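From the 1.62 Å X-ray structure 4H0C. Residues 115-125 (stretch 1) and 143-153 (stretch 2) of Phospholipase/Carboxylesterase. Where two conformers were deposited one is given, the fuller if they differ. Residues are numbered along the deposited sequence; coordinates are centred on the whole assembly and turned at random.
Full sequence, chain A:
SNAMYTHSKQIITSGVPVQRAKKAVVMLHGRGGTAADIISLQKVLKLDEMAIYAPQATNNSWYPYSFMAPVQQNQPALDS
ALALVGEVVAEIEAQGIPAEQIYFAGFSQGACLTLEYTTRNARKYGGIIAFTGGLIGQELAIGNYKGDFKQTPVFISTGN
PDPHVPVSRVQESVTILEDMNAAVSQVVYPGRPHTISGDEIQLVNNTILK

Stretch 1, residues 115-125: LEYTTRNARKY
Stretch 2 143-153: GNYKGDFKQTP

Contact between residues 115-125 and 143-153 of one chain, burying 768 Å² summed over both sides. Backbone: L115 to T119 are helical, and an extended segment runs from A122 (phi/psi -73/131) to Y125 (-112/169); opposite it, a short 3-10 segment at G143-N144 gives way to an extended run from Y145 to D148. The two stretches advance in the same sense, with CA-CA distances of 4.3 Å for R120-Y145, 4.3 Å for A122-G147 and 4.4 Å for R123-F149. Backbone hydrogen bonds: A122 N donates to K146 O (3.0 Å, 153°); K146 N to T119 O (3.3 Å) and D148 N to A122 O (3.3 Å) are weak and bent. G147, at phi/psi 115/-173, lets A122 O approach its CA to 3.3 Å; a CB there would clash with that oxygen. A type I' turn, F149 to T152, places T152 OG1 (chi1 m) to accept from Y125 N (2.9 Å, 174°) while donating to F149 O (2.7 Å). Polar side chains: Y145 OH donates to E116 OE1 (2.7 Å), and E116 (t, p) uses OE2 for a salt bridge to R120 NE (2.7 Å), so one carboxylate links the tyrosine and the arginine. N144 ND2 lies over one guanidinium face of R120 (m, t, t), 3.5 Å from NH2. Water 1 joins E116 OE2 and N144 ND2, both at 2.8 Å; water 2 donates to R120 O (2.7 Å) and N144 O (2.8 Å). Apolar packing: A122 CB points toward stretch 2 and sits almost on the normal of the F149 ring (chi1 m), 3.6 Å from its centroid. Y125 CD2 meets F149 CE1 edge to edge at 4.2 Å. T119 CG2 covers a face of the Y145 ring (chi1 m), 3.9 Å from its centroid.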

ATOM      1  N   LEU A 115      -3.858  -0.300  -0.031  1.00 10.84           N
ATOM      2  CA  LEU A 115      -5.088  -1.105  -0.085  1.00 10.11           C
ATOM      3  C   LEU A 115      -6.135  -0.403  -0.945  1.00 10.82           C
ATOM      4  O   LEU A 115      -6.799  -1.040  -1.755  1.00 11.59           O
ATOM      5  CB  LEU A 115      -5.641  -1.340   1.310  1.00 10.51           C
ATOM      6  CG  LEU A 115      -4.792  -2.321   2.130  1.00 10.39           C
ATOM      7  CD1 LEU A 115      -5.334  -2.318   3.543  1.00 12.45           C
ATOM      8  CD2 LEU A 115      -4.821  -3.747   1.544  1.00 12.66           C
ATOM      9  N   GLU A 116      -6.259   0.916  -0.788  1.00 11.50           N
ATOM     10  CA  GLU A 116      -7.281   1.666  -1.512  1.00 11.72           C
ATOM     11  C   GLU A 116      -6.985   1.646  -3.005  1.00 10.68           C
ATOM     12  O   GLU A 116      -7.881   1.412  -3.821  1.00 11.81           O
ATOM     13  CB  GLU A 116      -7.385   3.105  -0.988  1.00 12.19           C
ATOM     14  CG  GLU A 116      -8.582   3.908  -1.514  1.00 14.92           C
ATOM     15  CD  GLU A 116      -9.952   3.335  -1.144  1.00 14.87           C
ATOM     16  OE1 GLU A 116     -10.070   2.607  -0.116  1.00 15.58           O
ATOM     17  OE2 GLU A 116     -10.923   3.652  -1.883  1.00 16.13           O
ATOM     18  N   TYR A 117      -5.717   1.834  -3.372  1.00 11.49           N
ATOM     19  CA  TYR A 117      -5.368   1.802  -4.785  1.00 11.03           C
ATOM     20  C   TYR A 117      -5.581   0.430  -5.417  1.00 11.03           C
ATOM     21  O   TYR A 117      -6.187   0.305  -6.490  1.00 11.71           O
ATOM     22  CB  TYR A 117      -3.917   2.265  -5.055  1.00 11.22           C
ATOM     23  CG  TYR A 117      -3.578   2.072  -6.513  1.00 11.00           C
ATOM     24  CD1 TYR A 117      -3.959   3.028  -7.450  1.00 11.91           C
ATOM     25  CD2 TYR A 117      -2.979   0.888  -6.981  1.00 11.80           C
ATOM     26  CE1 TYR A 117      -3.702   2.844  -8.806  1.00 12.68           C
ATOM     27  CE2 TYR A 117      -2.717   0.703  -8.333  1.00 11.98           C
ATOM     28  CZ  TYR A 117      -3.091   1.673  -9.239  1.00 12.39           C
ATOM     29  OH  TYR A 117      -2.855   1.508 -10.581  1.00 16.55           O
ATOM     30  N   THR A 118      -5.065  -0.593  -4.756  1.00 11.71           N
ATOM     31  CA  THR A 118      -5.104  -1.924  -5.350  1.00 10.33           C
ATOM     32  C   THR A 118      -6.534  -2.468  -5.422  1.00 11.52           C
ATOM     33  O   THR A 118      -6.829  -3.218  -6.309  1.00 14.49           O
ATOM     34  CB  THR A 118      -4.164  -2.922  -4.670  1.00 10.83           C
ATOM     35  OG1 THR A 118      -4.453  -2.949  -3.279  1.00 11.96           O
ATOM     36  CG2 THR A 118      -2.700  -2.496  -4.874  1.00 11.90           C
ATOM     37  N   THR A 119      -7.394  -2.082  -4.478  1.00 12.27           N
ATOM     38  CA  THR A 119      -8.775  -2.567  -4.416  1.00 11.51           C
ATOM     39  C   THR A 119      -9.686  -1.795  -5.401  1.00 12.71           C
ATOM     40  O   THR A 119     -10.657  -2.347  -5.956  1.00 13.69           O
ATOM     41  CB  THR A 119      -9.258  -2.576  -2.958  1.00 13.72           C
ATOM     42  OG1 THR A 119      -8.277  -3.277  -2.172  1.00 15.85           O
ATOM     43  CG2 THR A 119     -10.594  -3.329  -2.812  1.00 16.92           C
ATOM     44  N   ARG A 120      -9.343  -0.540  -5.681  1.00 11.98           N
ATOM     45  CA  ARG A 120     -10.036   0.174  -6.775  1.00 13.42           C
ATOM     46  C   ARG A 120      -9.618  -0.345  -8.141  1.00 14.26           C
ATOM     47  O   ARG A 120     -10.320  -0.107  -9.137  1.00 15.65           O
ATOM     48  CB  ARG A 120      -9.745   1.679  -6.682  1.00 11.73           C
ATOM     49  CG  ARG A 120     -10.459   2.355  -5.517  1.00 11.39           C
ATOM     50  CD  ARG A 120     -10.301   3.855  -5.618  1.00 13.77           C
ATOM     51  NE  ARG A 120     -10.844   4.530  -4.446  1.00 15.34           N
ATOM     52  CZ  ARG A 120     -11.371   5.752  -4.460  1.00 15.33           C
ATOM     53  NH1 ARG A 120     -11.490   6.418  -5.610  1.00 19.91           N
ATOM     54  NH2 ARG A 120     -11.808   6.286  -3.334  1.00 18.24           N
ATOM     55  N   ASN A 121      -8.468  -1.030  -8.188  1.00 12.81           N
ATOM     56  CA  ASN A 121      -7.842  -1.449  -9.443  1.00 12.97           C
ATOM     57  C   ASN A 121      -7.386  -2.886  -9.349  1.00 11.74           C
ATOM     58  O   ASN A 121      -6.219  -3.181  -9.589  1.00 14.61           O
ATOM     59  CB  ASN A 121      -6.647  -0.535  -9.759  1.00 13.73           C
ATOM     60  CG  ASN A 121      -7.072   0.908  -9.950  1.00 14.08           C
ATOM     61  OD1 ASN A 121      -7.603   1.270 -11.006  1.00 16.96           O
ATOM     62  ND2 ASN A 121      -6.858   1.737  -8.935  1.00 15.53           N
ATOM     63  N   ALA A 122      -8.289  -3.764  -8.911  1.00 12.97           N
ATOM     64  CA  ALA A 122      -7.907  -5.151  -8.585  1.00 11.84           C
ATOM     65  C   ALA A 122      -7.629  -5.927  -9.855  1.00 14.05           C
ATOM     66  O   ALA A 122      -8.388  -5.851 -10.803  1.00 16.67           O
ATOM     67  CB  ALA A 122      -8.968  -5.840  -7.739  1.00 12.41           C
ATOM     68  N   ARG A 123      -6.495  -6.600  -9.868  1.00 13.70           N
ATOM     69  CA  ARG A 123      -6.118  -7.516 -10.928  1.00 16.06           C
ATOM     70  C   ARG A 123      -5.066  -8.423 -10.349  1.00 13.39           C
ATOM     71  O   ARG A 123      -4.793  -8.345  -9.173  1.00 13.70           O
ATOM     72  CB  ARG A 123      -5.607  -6.789 -12.168  1.00 19.90           C
ATOM     73  CG  ARG A 123      -4.645  -5.663 -11.900  1.00 20.18           C
ATOM     74  CD  ARG A 123      -4.416  -4.974 -13.225  1.00 31.03           C
ATOM     75  NE  ARG A 123      -3.647  -3.753 -13.162  1.00 35.48           N
ATOM     76  CZ  ARG A 123      -2.898  -3.318 -14.176  1.00 33.90           C
ATOM     77  NH1 ARG A 123      -2.802  -4.041 -15.297  1.00 31.87           N
ATOM     78  NH2 ARG A 123      -2.230  -2.177 -14.059  1.00 31.61           N
ATOM     79  N   LYS A 124      -4.472  -9.285 -11.168  1.00 12.81           N
ATOM     80  CA  LYS A 124      -3.440 -10.178 -10.649  1.00 13.73           C
ATOM     81  C   LYS A 124      -2.173  -9.359 -10.460  1.00 12.46           C
ATOM     82  O   LYS A 124      -1.618  -8.831 -11.429  1.00 16.08           O
ATOM     83  CB  LYS A 124      -3.182 -11.365 -11.584  1.00 14.25           C
ATOM     84  CG  LYS A 124      -2.242 -12.406 -10.986  1.00 17.76           C
ATOM     85  CD  LYS A 124      -2.119 -13.597 -11.922  1.00 22.54           C
ATOM     86  CE  LYS A 124      -1.387 -14.747 -11.255  1.00 28.87           C
ATOM     87  NZ  LYS A 124      -0.870 -15.741 -12.231  1.00 45.39           N
ATOM     88  N   TYR A 125      -1.763  -9.200  -9.206  1.00 13.45           N
ATOM     89  CA  TYR A 125      -0.512  -8.526  -8.897  1.00 11.02           C
ATOM     90  C   TYR A 125       0.467  -9.548  -8.341  1.00 11.37           C
ATOM     91  O   TYR A 125       0.068 -10.669  -7.991  1.00 14.89           O
ATOM     92  CB  TYR A 125      -0.759  -7.429  -7.856  1.00 11.26           C
ATOM     93  CG  TYR A 125      -1.530  -6.213  -8.371  1.00 12.37           C
ATOM     94  CD1 TYR A 125      -1.009  -5.399  -9.403  1.00 14.35           C
ATOM     95  CD2 TYR A 125      -2.772  -5.873  -7.824  1.00 13.87           C
ATOM     96  CE1 TYR A 125      -1.705  -4.275  -9.844  1.00 15.01           C
ATOM     97  CE2 TYR A 125      -3.482  -4.771  -8.276  1.00 13.78           C
ATOM     98  CZ  TYR A 125      -2.947  -3.972  -9.264  1.00 15.76           C
ATOM     99  OH  TYR A 125      -3.672  -2.888  -9.675  1.00 18.09           O
ATOM    100  N   GLY A 143     -18.799   0.675  -4.050  1.00 18.32           N
ATOM    101  CA  GLY A 143     -18.957   0.946  -5.468  1.00 20.39           C
ATOM    102  C   GLY A 143     -17.689   1.389  -6.171  1.00 18.21           C
ATOM    103  O   GLY A 143     -17.630   1.340  -7.412  1.00 18.71           O
ATOM    104  N   ASN A 144     -16.683   1.812  -5.391  1.00 17.82           N
ATOM    105  CA  ASN A 144     -15.361   2.173  -5.916  1.00 16.36           C
ATOM    106  C   ASN A 144     -14.438   0.994  -6.207  1.00 16.96           C
ATOM    107  O   ASN A 144     -13.403   1.158  -6.882  1.00 16.40           O
ATOM    108  CB  ASN A 144     -14.654   3.125  -4.953  1.00 18.96           C
ATOM    109  CG  ASN A 144     -15.324   4.485  -4.883  1.00 21.18           C
ATOM    110  OD1 ASN A 144     -16.040   4.916  -5.807  1.00 24.64           O
ATOM    111  ND2 ASN A 144     -15.096   5.172  -3.796  1.00 22.42           N
ATOM    112  N   TYR A 145     -14.811  -0.188  -5.714  1.00 15.91           N
ATOM    113  CA  TYR A 145     -13.914  -1.328  -5.761  1.00 13.46           C
ATOM    114  C   TYR A 145     -14.256  -2.219  -6.928  1.00 14.97           C
ATOM    115  O   TYR A 145     -15.385  -2.727  -7.024  1.00 17.70           O
ATOM    116  CB  TYR A 145     -13.925  -2.084  -4.438  1.00 14.16           C
ATOM    117  CG  TYR A 145     -13.502  -1.230  -3.268  1.00 12.40           C
ATOM    118  CD1 TYR A 145     -12.420  -0.335  -3.385  1.00 15.97           C
ATOM    119  CD2 TYR A 145     -14.210  -1.265  -2.049  1.00 15.18           C
ATOM    120  CE1 TYR A 145     -12.038   0.473  -2.325  1.00 15.21           C
ATOM    121  CE2 TYR A 145     -13.817  -0.476  -0.983  1.00 15.42           C
ATOM    122  CZ  TYR A 145     -12.742   0.393  -1.124  1.00 16.55           C
ATOM    123  OH  TYR A 145     -12.385   1.169  -0.049  1.00 18.29           O
ATOM    124  N   LYS A 146     -13.303  -2.354  -7.846  1.00 13.26           N
ATOM    125  CA  LYS A 146     -13.551  -3.077  -9.097  1.00 14.39           C
ATOM    126  C   LYS A 146     -12.383  -3.971  -9.441  1.00 13.36           C
ATOM    127  O   LYS A 146     -11.233  -3.644  -9.141  1.00 14.98           O
ATOM    128  CB  LYS A 146     -13.814  -2.128 -10.289  1.00 13.83           C
ATOM    129  CG  LYS A 146     -14.948  -1.142 -10.093  1.00 15.71           C
ATOM    130  CD  LYS A 146     -16.297  -1.801 -10.281  1.00 20.35           C
ATOM    131  CE  LYS A 146     -17.405  -0.774 -10.102  1.00 23.55           C
ATOM    132  NZ  LYS A 146     -18.710  -1.462 -10.171  1.00 28.24           N
ATOM    133  N   GLY A 147     -12.681  -5.090 -10.093  1.00 13.63           N
ATOM    134  CA  GLY A 147     -11.643  -5.983 -10.554  1.00 11.59           C
ATOM    135  C   GLY A 147     -11.695  -7.334  -9.865  1.00 12.42           C
ATOM    136  O   GLY A 147     -12.649  -7.648  -9.144  1.00 14.77           O
ATOM    137  N   ASP A 148     -10.685  -8.163 -10.126  1.00 14.95           N
ATOM    138  CA  ASP A 148     -10.561  -9.456  -9.440  1.00 15.42           C
ATOM    139  C   ASP A 148      -9.088  -9.692  -9.165  1.00 14.09           C
ATOM    140  O   ASP A 148      -8.265  -9.523 -10.062  1.00 14.66           O
ATOM    141  CB  ASP A 148     -11.135 -10.597 -10.297  1.00 16.32           C
ATOM    142  CG  ASP A 148     -11.277 -11.903  -9.501  1.00 17.69           C
ATOM    143  OD1 ASP A 148     -10.270 -12.635  -9.324  1.00 15.75           O
ATOM    144  OD2 ASP A 148     -12.402 -12.202  -9.045  1.00 21.16           O
ATOM    145  N   PHE A 149      -8.736 -10.030  -7.932  1.00 11.72           N
ATOM    146  CA  PHE A 149      -7.324 -10.197  -7.610  1.00 11.72           C
ATOM    147  C   PHE A 149      -6.662 -11.476  -8.182  1.00 11.88           C
ATOM    148  O   PHE A 149      -5.430 -11.599  -8.168  1.00 12.53           O
ATOM    149  CB  PHE A 149      -7.103 -10.099  -6.102  1.00 13.16           C
ATOM    150  CG  PHE A 149      -7.145  -8.697  -5.577  1.00 13.15           C
ATOM    151  CD1 PHE A 149      -6.101  -7.806  -5.832  1.00 13.04           C
ATOM    152  CD2 PHE A 149      -8.206  -8.274  -4.788  1.00 13.37           C
ATOM    153  CE1 PHE A 149      -6.121  -6.520  -5.300  1.00 13.73           C
ATOM    154  CE2 PHE A 149      -8.245  -6.988  -4.258  1.00 12.65           C
ATOM    155  CZ  PHE A 149      -7.203  -6.106  -4.508  1.00 13.79           C
ATOM    156  N   LYS A 150      -7.473 -12.406  -8.678  0.50 11.97           N
ATOM    157  CA  LYS A 150      -6.960 -13.641  -9.269  0.50 12.62           C
ATOM    158  C   LYS A 150      -5.974 -14.319  -8.311  0.50 12.55           C
ATOM    159  O   LYS A 150      -4.923 -14.805  -8.728  0.50 14.44           O
ATOM    160  CB  LYS A 150      -6.292 -13.356 -10.627  0.50 12.62           C
ATOM    161  CG  LYS A 150      -7.169 -12.613 -11.636  0.50 14.80           C
ATOM    162  CD  LYS A 150      -8.153 -13.552 -12.321  0.50 15.77           C
ATOM    163  CE  LYS A 150      -8.502 -13.083 -13.741  0.50 17.06           C
ATOM    164  NZ  LYS A 150      -9.313 -11.836 -13.786  0.50 15.41           N
ATOM    165  N   GLN A 151      -6.310 -14.320  -7.021  1.00 12.35           N
ATOM    166  CA  GLN A 151      -5.542 -15.035  -5.996  1.00 12.52           C
ATOM    167  C   GLN A 151      -4.255 -14.306  -5.590  1.00 12.76           C
ATOM    168  O   GLN A 151      -3.404 -14.905  -4.920  1.00 13.72           O
ATOM    169  CB  GLN A 151      -5.247 -16.512  -6.395  1.00 12.80           C
ATOM    170  CG  GLN A 151      -6.498 -17.234  -6.860  1.00 12.61           C
ATOM    171  CD  GLN A 151      -6.304 -18.700  -7.126  1.00 11.74           C
ATOM    172  OE1 GLN A 151      -5.206 -19.262  -6.951  1.00 17.01           O
ATOM    173  NE2 GLN A 151      -7.384 -19.348  -7.518  1.00 15.93           N
ATOM    174  N   THR A 152      -4.128 -13.016  -5.936  1.00 12.48           N
ATOM    175  CA  THR A 152      -2.985 -12.198  -5.446  1.00 12.30           C
ATOM    176  C   THR A 152      -2.793 -12.385  -3.935  1.00 12.21           C
ATOM    177  O   THR A 152      -3.738 -12.162  -3.156  1.00 14.04           O
ATOM    178  CB  THR A 152      -3.201 -10.679  -5.678  1.00 12.48           C
ATOM    179  OG1 THR A 152      -3.300 -10.394  -7.071  1.00 15.17           O
ATOM    180  CG2 THR A 152      -2.052  -9.870  -5.086  1.00 13.36           C
ATOM    181  N   PRO A 153      -1.571 -12.751  -3.510  1.00 11.89           N
ATOM    182  CA  PRO A 153      -1.324 -12.860  -2.072  1.00 12.34           C
ATOM    183  C   PRO A 153      -1.306 -11.466  -1.444  1.00 12.45           C
ATOM    184  O   PRO A 153      -0.645 -10.574  -1.968  1.00 13.97           O
ATOM    185  CB  PRO A 153       0.063 -13.528  -1.983  1.00 13.02           C
ATOM    186  CG  PRO A 153       0.317 -14.109  -3.348  1.00 14.97           C
ATOM    187  CD  PRO A 153      -0.485 -13.317  -4.334  1.00 12.79           C
TER
HETATM  188  O   HOH W   1     -13.744   3.916  -1.716  1.00 26.27           O
HETATM  189  O   HOH W   2     -12.351   1.631  -9.473  1.00 27.44           O